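Local structure of fimbrin (Schizosaccharomyces pombe, 1RT8) at residues D412-A415 / W416-M420; F186-D189 / V190-G193; F306-N309 / L310-G313. The protein binds actin filaments and cross-links them, associating with actin structures that maintain cell polarity and taking part in cytokinesis, mating and spore formation. All blocks are in the same frame, centred on the assembly; numbering follows the deposited sequence.

Contact 1: residues D412-A415 / W416-M420; sequences DMVA and WANSM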
loop_
_atom_site.group_PDB
_atom_site.type_symbol
_atom_site.label_atom_id
_atom_site.label_comp_id
_atom_site.label_asym_id
_atom_site.label_seq_id
_atom_site.Cartn_x
_atom_site.Cartn_y
_atom_site.Cartn_z
ATOM N N ASP A 412 12.605 -24.920 -14.107
ATOM C CA ASP A 412 11.498 -24.870 -15.070
ATOM C C ASP A 412 11.061 -23.412 -15.292
ATOM O O ASP A 412 10.748 -23.018 -16.412
ATOM C CB ASP A 412 10.274 -25.663 -14.586
ATOM C CG ASP A 412 10.529 -27.162 -14.487
ATOM O OD1 ASP A 412 11.270 -27.710 -15.324
ATOM O OD2 ASP A 412 9.966 -27.792 -13.571
ATOM N N MET A 413 11.029 -22.619 -14.223
ATOM C CA MET A 413 10.635 -21.209 -14.345
ATOM C C MET A 413 11.666 -20.403 -15.140
ATOM O O MET A 413 11.301 -19.582 -15.992
ATOM C CB MET A 413 10.423 -20.591 -12.957
ATOM C CG MET A 413 9.244 -21.195 -12.210
ATOM S SD MET A 413 9.015 -20.500 -10.559
ATOM C CE MET A 413 8.236 -18.953 -10.934
ATOM N N VAL A 414 12.947 -20.634 -14.863
ATOM C CA VAL A 414 14.026 -19.949 -15.578
ATOM C C VAL A 414 13.938 -20.288 -17.071
ATOM O O VAL A 414 14.115 -19.421 -17.923
ATOM C CB VAL A 414 15.429 -20.376 -15.053
ATOM C CG1 VAL A 414 16.527 -19.712 -15.884
ATOM C CG2 VAL A 414 15.584 -19.990 -13.576
ATOM N N ALA A 415 13.658 -21.554 -17.374
ATOM C CA ALA A 415 13.532 -22.020 -18.756
ATOM C C ALA A 415 12.334 -21.359 -19.450
ATOM O O ALA A 415 12.410 -21.013 -20.634
ATOM C CB ALA A 415 13.380 -23.544 -18.786
ATOM N N TRP A 416 11.236 -21.192 -18.713
ATOM C CA TRP A 416 10.041 -20.552 -19.258
ATOM C C TRP A 416 10.365 -19.093 -19.544
ATOM O O TRP A 416 10.028 -18.565 -20.603
ATOM C CB TRP A 416 8.884 -20.589 -18.264
ATOM C CG TRP A 416 7.650 -19.896 -18.770
ATOM C CD1 TRP A 416 6.670 -20.437 -19.555
ATOM C CD2 TRP A 416 7.262 -18.534 -18.530
ATOM N NE1 TRP A 416 5.698 -19.504 -19.811
ATOM C CE2 TRP A 416 6.033 -18.328 -19.193
ATOM C CE3 TRP A 416 7.831 -17.473 -17.816
ATOM C CZ2 TRP A 416 5.360 -17.101 -19.161
ATOM C CZ3 TRP A 416 7.158 -16.250 -17.783
ATOM C CH2 TRP A 416 5.935 -16.078 -18.451
ATOM N N ALA A 417 11.014 -18.445 -18.584
ATOM C CA ALA A 417 11.373 -17.039 -18.729
ATOM C C ALA A 417 12.313 -16.815 -19.911
ATOM O O ALA A 417 12.164 -15.838 -20.651
ATOM C CB ALA A 417 12.009 -16.525 -17.435
ATOM N N ASN A 418 13.280 -17.711 -20.091
ATOM C CA ASN A 418 14.222 -17.586 -21.202
ATOM C C ASN A 418 13.521 -17.771 -22.559
ATOM O O ASN A 418 13.821 -17.052 -23.511
ATOM C CB ASN A 418 15.370 -18.594 -21.066
ATOM C CG ASN A 418 16.487 -18.091 -20.167
ATOM O OD1 ASN A 418 16.824 -16.906 -20.181
ATOM N ND2 ASN A 418 17.082 -18.995 -19.391
ATOM N N SER A 419 12.598 -18.728 -22.638
ATOM C CA SER A 419 11.842 -18.999 -23.865
ATOM C C SER A 419 11.071 -17.760 -24.293
ATOM O O SER A 419 11.041 -17.412 -25.470
ATOM C CB SER A 419 10.843 -20.135 -23.649
ATOM O OG SER A 419 11.513 -21.327 -23.301
ATOM N N MET A 420 10.440 -17.110 -23.320
ATOM C CA MET A 420 9.668 -15.898 -23.559
ATOM C C MET A 420 10.587 -14.756 -24.032
ATOM O O MET A 420 10.282 -14.063 -25.000
ATOM C CB MET A 420 8.948 -15.506 -22.261
ATOM C CG MET A 420 7.517 -15.042 -22.443
ATOM S SD MET A 420 6.514 -16.181 -23.413
ATOM C CE MET A 420 5.147 -16.518 -22.321
#

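Contact 2: residues F186-D189 / V190-G193; sequences FSKD and VSDG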
loop_
_atom_site.group_PDB
_atom_site.type_symbol
_atom_site.label_atom_id
_atom_site.label_comp_id
_atom_site.label_asym_id
_atom_site.label_seq_id
_atom_site.Cartn_x
_atom_site.Cartn_y
_atom_site.Cartn_z
ATOM N N PHE A 186 -10.336 10.115 15.437
ATOM C CA PHE A 186 -10.486 11.367 14.725
ATOM C C PHE A 186 -11.945 11.623 14.403
ATOM O O PHE A 186 -12.278 12.127 13.330
ATOM C CB PHE A 186 -9.655 11.356 13.442
ATOM C CG PHE A 186 -8.194 11.173 13.678
ATOM C CD1 PHE A 186 -7.672 9.913 13.947
ATOM C CD2 PHE A 186 -7.336 12.262 13.649
ATOM C CE1 PHE A 186 -6.318 9.745 14.181
ATOM C CE2 PHE A 186 -5.980 12.102 13.884
ATOM C CZ PHE A 186 -5.469 10.842 14.150
ATOM N N SER A 187 -12.820 11.256 15.332
ATOM C CA SER A 187 -14.246 11.484 15.153
ATOM C C SER A 187 -14.798 12.161 16.402
ATOM O O SER A 187 -14.767 13.385 16.515
ATOM C CB SER A 187 -14.984 10.167 14.881
ATOM O OG SER A 187 -14.785 9.238 15.928
ATOM N N LYS A 188 -15.279 11.366 17.350
ATOM C CA LYS A 188 -15.833 11.910 18.582
ATOM C C LYS A 188 -14.844 12.788 19.360
ATOM O O LYS A 188 -15.194 13.882 19.803
ATOM C CB LYS A 188 -16.313 10.770 19.484
ATOM C CG LYS A 188 -17.448 11.163 20.411
ATOM C CD LYS A 188 -18.648 11.641 19.602
ATOM C CE LYS A 188 -19.786 12.112 20.495
ATOM N NZ LYS A 188 -20.908 12.692 19.694
ATOM N N ASP A 189 -13.612 12.311 19.514
ATOM C CA ASP A 189 -12.586 13.038 20.263
ATOM C C ASP A 189 -12.151 14.409 19.732
ATOM O O ASP A 189 -11.520 15.175 20.455
ATOM C CB ASP A 189 -11.344 12.163 20.421
ATOM C CG ASP A 189 -11.549 11.042 21.418
ATOM O OD1 ASP A 189 -12.695 10.850 21.873
ATOM O OD2 ASP A 189 -10.562 10.350 21.740
ATOM N N VAL A 190 -12.463 14.717 18.479
ATOM C CA VAL A 190 -12.064 16.007 17.924
ATOM C C VAL A 190 -13.259 16.798 17.438
ATOM O O VAL A 190 -13.119 17.946 17.016
ATOM C CB VAL A 190 -11.062 15.840 16.739
ATOM C CG1 VAL A 190 -9.809 15.119 17.215
ATOM C CG2 VAL A 190 -11.715 15.086 15.583
ATOM N N SER A 191 -14.439 16.193 17.532
ATOM C CA SER A 191 -15.657 16.822 17.045
ATOM C C SER A 191 -16.176 18.081 17.739
ATOM O O SER A 191 -17.040 18.749 17.183
ATOM C CB SER A 191 -16.789 15.784 16.971
ATOM O OG SER A 191 -17.134 15.278 18.251
ATOM N N ASP A 192 -15.692 18.426 18.932
ATOM C CA ASP A 192 -16.210 19.643 19.558
ATOM C C ASP A 192 -15.270 20.831 19.407
ATOM O O ASP A 192 -15.538 21.914 19.927
ATOM C CB ASP A 192 -16.567 19.431 21.042
ATOM C CG ASP A 192 -15.368 19.110 21.909
ATOM O OD1 ASP A 192 -14.216 19.422 21.526
ATOM O OD2 ASP A 192 -15.598 18.553 23.003
ATOM N N GLY A 193 -14.173 20.612 18.687
ATOM C CA GLY A 193 -13.210 21.674 18.432
ATOM C C GLY A 193 -12.262 22.071 19.542
ATOM O O GLY A 193 -11.370 22.888 19.318
HETATM O O HOH W 1 -12.161 18.050 20.790
#

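Contact 3: residues F306-N309 / L310-G313; sequences FFNN and LRDG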
loop_
_atom_site.group_PDB
_atom_site.type_symbol
_atom_site.label_atom_id
_atom_site.label_comp_id
_atom_site.label_asym_id
_atom_site.label_seq_id
_atom_site.Cartn_x
_atom_site.Cartn_y
_atom_site.Cartn_z
ATOM N N PHE A 306 7.048 -7.307 10.475
ATOM C CA PHE A 306 7.225 -8.703 10.081
ATOM C C PHE A 306 7.984 -9.582 11.079
ATOM O O PHE A 306 7.601 -10.725 11.326
ATOM C CB PHE A 306 7.937 -8.756 8.720
ATOM C CG PHE A 306 8.145 -10.155 8.173
ATOM C CD1 PHE A 306 7.175 -10.759 7.379
ATOM C CD2 PHE A 306 9.336 -10.851 8.413
ATOM C CE1 PHE A 306 7.389 -12.029 6.827
ATOM C CE2 PHE A 306 9.557 -12.112 7.870
ATOM C CZ PHE A 306 8.581 -12.702 7.074
ATOM N N PHE A 307 9.062 -9.056 11.644
ATOM C CA PHE A 307 9.865 -9.842 12.565
ATOM C C PHE A 307 9.346 -9.973 13.989
ATOM O O PHE A 307 10.025 -10.536 14.848
ATOM C CB PHE A 307 11.305 -9.326 12.553
ATOM C CG PHE A 307 11.986 -9.502 11.226
ATOM C CD1 PHE A 307 12.241 -8.413 10.410
ATOM C CD2 PHE A 307 12.309 -10.778 10.766
ATOM C CE1 PHE A 307 12.806 -8.590 9.150
ATOM C CE2 PHE A 307 12.869 -10.959 9.515
ATOM C CZ PHE A 307 13.116 -9.866 8.706
ATOM N N ASN A 308 8.146 -9.462 14.243
ATOM C CA ASN A 308 7.538 -9.588 15.561
ATOM C C ASN A 308 6.076 -10.015 15.471
ATOM O O ASN A 308 5.585 -10.732 16.342
ATOM C CB ASN A 308 7.636 -8.280 16.357
ATOM C CG ASN A 308 9.026 -8.051 16.938
ATOM O OD1 ASN A 308 9.502 -8.828 17.778
ATOM N ND2 ASN A 308 9.692 -6.985 16.486
ATOM N N ASN A 309 5.394 -9.606 14.410
ATOM C CA ASN A 309 3.980 -9.934 14.252
ATOM C C ASN A 309 3.630 -11.399 13.953
ATOM O O ASN A 309 2.452 -11.759 13.980
ATOM C CB ASN A 309 3.349 -9.053 13.165
ATOM C CG ASN A 309 3.458 -7.562 13.465
ATOM O OD1 ASN A 309 3.731 -7.147 14.599
ATOM N ND2 ASN A 309 3.226 -6.746 12.444
ATOM N N LEU A 310 4.621 -12.242 13.664
ATOM C CA LEU A 310 4.347 -13.653 13.364
ATOM C C LEU A 310 4.757 -14.576 14.507
ATOM O O LEU A 310 4.608 -15.801 14.407
ATOM C CB LEU A 310 5.107 -14.108 12.110
ATOM C CG LEU A 310 4.991 -13.248 10.847
ATOM C CD1 LEU A 310 5.610 -13.975 9.656
ATOM C CD2 LEU A 310 3.547 -12.969 10.581
ATOM N N ARG A 311 5.282 -13.993 15.583
ATOM C CA ARG A 311 5.745 -14.786 16.715
ATOM C C ARG A 311 4.719 -15.647 17.457
ATOM O O ARG A 311 5.072 -16.699 17.973
ATOM C CB ARG A 311 6.475 -13.890 17.713
ATOM C CG ARG A 311 7.745 -13.255 17.157
ATOM C CD ARG A 311 8.524 -12.585 18.277
ATOM N NE ARG A 311 9.684 -11.851 17.783
ATOM C CZ ARG A 311 10.632 -11.347 18.570
ATOM N NH1 ARG A 311 10.547 -11.503 19.885
ATOM N NH2 ARG A 311 11.669 -10.700 18.043
ATOM N N ASP A 312 3.460 -15.223 17.535
ATOM C CA ASP A 312 2.485 -16.051 18.230
ATOM C C ASP A 312 1.791 -17.034 17.286
ATOM O O ASP A 312 0.840 -17.704 17.674
ATOM C CB ASP A 312 1.448 -15.194 18.973
ATOM C CG ASP A 312 0.527 -14.440 18.034
ATOM O OD1 ASP A 312 0.345 -14.875 16.876
ATOM O OD2 ASP A 312 -0.029 -13.417 18.462
ATOM N N GLY A 313 2.268 -17.089 16.043
ATOM C CA GLY A 313 1.748 -18.017 15.055
ATOM C C GLY A 313 0.362 -17.820 14.471
ATOM O O GLY A 313 -0.021 -18.541 13.546
HETATM O O HOH W 2 3.059 -12.065 17.263
HETATM O O HOH W 3 1.108 -14.083 14.303
#

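Contact 1: residues D412-A415 / W416-M420
Ser-419 has its OG anti to its own carbonyl carbon and beside its backbone N (chi1 -61°), which folds the hydroxyl back onto Ala-415 one turn earlier. Asn-418 lies alongside Val-414, both side chains pointing the same way. The motif is one stretch of alpha helix, 410-421, in the fourth calponin-homology domain. Its i to i+4 backbone bonds run from Trp-416 to Asp-412, from Ala-417 to Met-413 and from Asn-418 to Val-414, with Ala-417 N 2.8 Å from Met-413 O. Val-414 CG1 stands 3.6 Å from Asn-418 ND2, an apolar branch beside an amide. The Asn-418 amide is held elsewhere: OD1 accepts from Ile-430 N, so the helix is tied to the following loop. Trp-416 CG is anti to the backbone N (chi1 178°), and the indole leads off to Ile-507 and Met-511 of helix 500-511 and Ile-451 of helix 442-451. Met-413 also reaches helix 500-511. These residues make the inner face of the helix, while Ala-415 and Ser-419 are on its exposed side. There Ala-415 O is gripped twice by one residue. Ser-419 N donates to it at 3.0 Å and Ser-419 OG at 2.8 Å, from opposite faces of the carbonyl plane.

Contact 2: residues F186-D189 / V190-G193
Val-190 CG2 sits over one face of the Phe-186 peptide group, 3.7 Å from Phe-186 C. The same methyl is 3.6 Å from Ser-187 O. The Phe-186 ring itself is turned to Leu-166 and Leu-167 of helix 162-176 and to Leu-252 and Val-255 of helix 248-261. The flat carbonyl group of Lys-188 receives the hydroxyl of Ser-191. OG donates to Lys-188 O at 2.8 Å, tilted 29° from the carbonyl plane. The C=O...OG angle is 116°, so the hydroxyl comes in from beside the C=O bond rather than end-on.

The segment is part of the loop before helix 194-203 in the second calponin-homology domain and closes with a type I beta turn, Val-190 to Gly-193, at the helix N-cap. Ser-191 OG stands between its backbone N and carbonyl carbon (chi1 64°), and this brings it to the lysine carbonyl. Two weak backbone bonds help, from Val-190 N to Ser-187 O and from Ser-191 N to Lys-188 O, both 3.3 Å. A water donates to Asp-189 O (3.0 Å) and to Asp-192 OD1 (2.6 Å). Asp-192 OD2 also forms a salt bridge with Arg-181, and Asp-189 OD2 accepts from Ser-184 N.

The backbone bonds across this contact are weak. Its fixed shape is therefore likely to depend much on the serine hydroxyl, the bridging water and the two aspartates.

Contact 3: residues F306-N309 / L310-G313
Arg-311 NE donates to Phe-307 O, four residues back, at 3.2 Å with an N-H...O angle of 156°. The donor lies in the carbonyl plane, on a lone pair of the oxygen, and the oxygen sits at the guanidinium edge, close to its plane. Arg-311 has CG anti to its carbonyl carbon (chi1 -64°) and is extended from CG to NE, which runs the side chain back along Asn-308. Its CG passes 3.4 Å from Asn-308 O. A weak backbone bond joins Arg-311 N to the same oxygen. Asn-308 ND2 bonds to Asp-305 OD2, which turns this amide toward the preceding loop.

Two waters close the bend. One donates to Asn-308 O (3.0 Å) and accepts from Asp-312 N. The other donates to Asn-309 O (2.7 Å) and to Asp-312 OD1 (2.8 Å). Asp-312 OD1 also accepts from Leu-314 N. Leu-310 to Gly-313 form a type I beta turn, with Gly-313 N bonded to Leu-310 O. Replacing Arg-311 by an alanine removes the aliphatic stem beside Asn-308 and is likely to leave Phe-307 O without its side-chain donor.

On the buried side Leu-310 CD1 is 4.3 Å from the centroid of the Phe-306 ring and 26° off its normal, a CH-pi contact over the face. The edge of the Phe-306 ring at CD2 in turn meets the face of Phe-307, over its centre.

The bend joins the short, weakly bonded helix 306-309 to helix 314-323, with Gly-313 as N-cap. In this third calponin-homology domain, Phe-306 packs between helix 282-296 (Ala-287, Phe-290) and helix 379-397 (Leu-383, Val-386), and Leu-310 rests on Thr-382.

The three contacts share no helix and do not touch; contact 3 is about 19 Å from each of the others between nearest atoms. Contacts 1 and 2 lie on opposite sides of the chain's centre, in different actin-binding regions, while contact 3 shares its region with contact 1. Contacts 2 and 3 are corresponding bends: each ends in an Asp-Gly turn leading into a helix, and a water links a backbone carbonyl to the turn aspartate; contact 3 has a second. They differ in the side chain that reaches back, a serine hydroxyl or an arginine. Contact 1 is regular helix with stronger backbone bonding. All three are partly buried, most polar side chains lying nearer the surface.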